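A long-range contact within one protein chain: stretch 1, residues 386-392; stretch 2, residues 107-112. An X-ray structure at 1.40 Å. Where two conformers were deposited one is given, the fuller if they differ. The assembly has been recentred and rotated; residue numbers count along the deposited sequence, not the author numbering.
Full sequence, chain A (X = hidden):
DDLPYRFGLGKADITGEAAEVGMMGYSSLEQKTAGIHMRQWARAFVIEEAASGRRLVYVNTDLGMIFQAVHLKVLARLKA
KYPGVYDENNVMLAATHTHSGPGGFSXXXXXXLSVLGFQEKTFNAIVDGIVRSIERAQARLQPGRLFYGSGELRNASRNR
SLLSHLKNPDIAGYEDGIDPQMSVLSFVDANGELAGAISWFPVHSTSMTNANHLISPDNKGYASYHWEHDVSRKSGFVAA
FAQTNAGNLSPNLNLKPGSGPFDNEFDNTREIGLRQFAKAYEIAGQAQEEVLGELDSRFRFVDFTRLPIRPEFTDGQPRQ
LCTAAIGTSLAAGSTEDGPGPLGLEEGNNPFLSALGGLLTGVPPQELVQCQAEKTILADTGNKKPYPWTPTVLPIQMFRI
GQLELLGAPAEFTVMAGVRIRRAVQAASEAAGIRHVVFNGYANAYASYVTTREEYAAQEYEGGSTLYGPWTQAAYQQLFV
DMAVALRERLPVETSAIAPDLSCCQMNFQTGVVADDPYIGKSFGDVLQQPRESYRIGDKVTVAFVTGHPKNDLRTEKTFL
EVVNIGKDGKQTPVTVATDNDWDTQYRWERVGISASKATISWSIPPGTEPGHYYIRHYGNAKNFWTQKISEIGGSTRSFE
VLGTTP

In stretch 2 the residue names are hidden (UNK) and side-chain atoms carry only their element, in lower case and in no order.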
# COMPACT_ATOMS: atom_id res chain seq x y z
N TYR A 386 3.31 -16.45 21.10
CA TYR A 386 2.41 -15.89 20.10
C TYR A 386 2.52 -16.59 18.75
O TYR A 386 3.62 -16.91 18.29
CB TYR A 386 2.72 -14.40 19.89
CG TYR A 386 2.65 -13.62 21.17
CD1 TYR A 386 1.42 -13.33 21.76
CD2 TYR A 386 3.81 -13.25 21.83
CE1 TYR A 386 1.34 -12.63 22.96
CE2 TYR A 386 3.75 -12.56 23.04
CZ TYR A 386 2.51 -12.25 23.60
OH TYR A 386 2.47 -11.55 24.80
N PRO A 387 1.37 -16.82 18.09
CA PRO A 387 1.48 -17.39 16.73
C PRO A 387 2.21 -16.40 15.83
O PRO A 387 2.17 -15.18 16.11
CB PRO A 387 0.02 -17.56 16.28
CG PRO A 387 -0.77 -16.69 17.16
CD PRO A 387 -0.02 -16.50 18.47
N TRP A 388 2.89 -16.89 14.79
CA TRP A 388 3.62 -15.99 13.89
C TRP A 388 2.69 -15.30 12.90
O TRP A 388 3.11 -14.41 12.17
CB TRP A 388 4.68 -16.75 13.11
CG TRP A 388 5.79 -17.28 13.96
CD1 TRP A 388 5.94 -17.18 15.33
CD2 TRP A 388 6.92 -17.99 13.48
NE1 TRP A 388 7.10 -17.82 15.72
CE2 TRP A 388 7.72 -18.33 14.60
CE3 TRP A 388 7.33 -18.40 12.20
CZ2 TRP A 388 8.92 -19.04 14.46
CZ3 TRP A 388 8.53 -19.12 12.07
CH2 TRP A 388 9.30 -19.43 13.19
N THR A 389 1.44 -15.75 12.84
CA THR A 389 0.47 -15.25 11.89
C THR A 389 -0.83 -14.95 12.63
O THR A 389 -1.07 -15.48 13.70
CB THR A 389 0.22 -16.28 10.76
OG1 THR A 389 0.11 -17.61 11.32
CG2 THR A 389 1.34 -16.25 9.73
N PRO A 390 -1.67 -14.04 12.08
CA PRO A 390 -2.93 -13.69 12.78
C PRO A 390 -3.96 -14.81 12.89
O PRO A 390 -3.95 -15.75 12.10
CB PRO A 390 -3.52 -12.54 11.94
CG PRO A 390 -2.78 -12.55 10.65
CD PRO A 390 -1.46 -13.24 10.85
N THR A 391 -4.85 -14.66 13.85
CA THR A 391 -5.94 -15.60 14.10
C THR A 391 -7.31 -14.94 14.12
O THR A 391 -8.31 -15.61 13.94
CB THR A 391 -5.73 -16.34 15.43
OG1 THR A 391 -5.73 -15.40 16.51
CG2 THR A 391 -4.38 -17.10 15.41
N VAL A 392 -7.35 -13.62 14.39
CA VAL A 392 -8.62 -12.90 14.50
C VAL A 392 -8.57 -11.85 13.41
O VAL A 392 -7.68 -11.01 13.42
CB VAL A 392 -8.81 -12.25 15.89
CG1 VAL A 392 -10.04 -11.31 15.90
CG2 VAL A 392 -8.85 -13.32 17.00
N UNK A 107 2.65 -6.57 13.92
CA UNK A 107 2.98 -7.15 15.21
C UNK A 107 3.12 -8.68 15.17
O UNK A 107 3.44 -9.29 16.19
c UNK A 107 1.96 -6.75 16.28
c UNK A 107 2.17 -5.34 16.79
n UNK A 107 1.31 -4.72 17.67
c UNK A 107 1.74 -3.50 17.91
n UNK A 107 2.87 -3.31 17.24
c UNK A 107 3.14 -4.44 16.51
N UNK A 108 2.89 -9.27 13.99
CA UNK A 108 3.04 -10.72 13.77
C UNK A 108 4.39 -11.05 13.19
O UNK A 108 4.84 -10.47 12.19
c UNK A 108 0.68 -11.38 13.76
c UNK A 108 -1.57 -11.53 15.38
c UNK A 108 1.91 -11.28 12.93
c UNK A 108 -0.58 -12.49 15.48
c UNK A 108 -0.32 -10.41 13.68
o UNK A 108 -2.64 -11.63 16.23
c UNK A 108 -1.43 -10.47 14.51
c UNK A 108 0.52 -12.44 14.68
N UNK A 109 5.05 -12.02 13.84
CA UNK A 109 6.46 -12.25 13.55
C UNK A 109 6.74 -12.59 12.09
O UNK A 109 7.74 -12.15 11.55
c UNK A 109 7.06 -13.32 14.48
N UNK A 110 5.87 -13.38 11.45
CA UNK A 110 6.06 -13.82 10.07
C UNK A 110 6.35 -12.64 9.14
O UNK A 110 7.22 -12.70 8.26
c UNK A 110 4.95 -15.26 8.23
c UNK A 110 4.81 -14.57 9.58
c UNK A 110 6.02 -17.39 9.68
s UNK A 110 6.29 -16.48 8.19
N UNK A 111 5.61 -11.55 9.34
CA UNK A 111 5.68 -10.44 8.41
C UNK A 111 6.83 -9.48 8.70
O UNK A 111 7.15 -8.64 7.86
c UNK A 111 3.31 -11.57 6.92
c UNK A 111 4.31 -9.75 8.34
c UNK A 111 3.21 -10.75 8.02
o UNK A 111 0.22 -13.51 7.18
c UNK A 111 2.06 -10.84 8.82
c UNK A 111 1.21 -12.61 7.43
c UNK A 111 1.06 -11.78 8.53
c UNK A 111 2.33 -12.54 6.63
N UNK A 112 7.45 -9.65 9.88
CA UNK A 112 8.63 -8.86 10.26
C UNK A 112 9.96 -9.63 10.11
O UNK A 112 11.03 -9.06 10.32
c UNK A 112 7.39 -7.39 12.00
o UNK A 112 6.93 -7.30 13.15
n UNK A 112 6.98 -6.64 11.01
c UNK A 112 8.54 -8.37 11.72
O HOH W 1 -5.08 -11.92 15.01
O HOH W 2 4.08 -13.23 16.23

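Position 107 carries one carbon followed by a five-membered ring of three carbons and two nitrogens. That composition is an imidazole, so the residue is His107. Its side chain's nearest approach to stretch 1 is His107 CB to Pro387 O, 8.4 Å, and it takes no part in the contact.

Position 108 has one carbon leading to a ring of six carbons that bears one oxygen. The ring lies along the backbone of residues 387 to 390, with Pro387 O at its edge and Pro390 over one face. Such a phenol is Tyr108. CA-to-CB points toward stretch 1, and chi1 is -75° (m). Pro387 O is 3.5 Å from Tyr108 CD1, Pro390 CA is 3.6 Å from Tyr108 CZ, and Pro390 CB sits 4.2 Å from the ring centroid, 22° off the normal, as expected for a CH-pi contact. Water 1 donates to Tyr108 OH (2.7 Å from the water O) and accepts from Val392 N (2.9 Å from the same O), linking the phenol to the far end of stretch 1.

Position 109 has a single side-chain carbon, which lies over one face of the Trp388 indole. It is Ala109, its CB 4.1 Å from Trp388 CD1. The backbone is bridged as well: water 2 accepts from Ala109 N at 2.8 Å from its O and donates to Pro387 O at 2.7 Å.

Position 110 shows an unbranched chain of two carbons, a sulfur and a terminal carbon that meets the edge of the Trp388 indole. This thioether is Met110. With chi1 t and both chi2 and chi3 p, the chain curls to put Met110 CE a tight 3.0 Å from Trp388 CE3. Two conformers were deposited, so this approach describes the one given. Met110 N donates to Trp388 O at 3.0 Å with an N-H...O angle of 157°.

Position 111 repeats the pattern of one carbon and a six-carbon ring with one oxygen, the ring edge facing Pro390: Tyr111. CA-to-CB points sideways, but the ring end comes nearer, bringing Tyr111 CE2 to 3.7 Å from Pro390 CD.

Position 112 has two carbons, the second carrying one oxygen and one nitrogen, a short amide: Asn112. Its side chain's nearest approach is Asn112 CB to Trp388 O, 8.1 Å. Its backbone N bonds to Ala109 O at 3.0 Å, within stretch 2.

The contact therefore combines one direct hydrogen bond, from Met110 N to Trp388 O, with two water bridges and apolar packing. Ala109 and Met110 meet the face and edge of Trp388, while Tyr108 and Tyr111 both pack against Pro390; together the stretches bury 429 Å².

Stretch 2, residues 107-112: HYAMYN
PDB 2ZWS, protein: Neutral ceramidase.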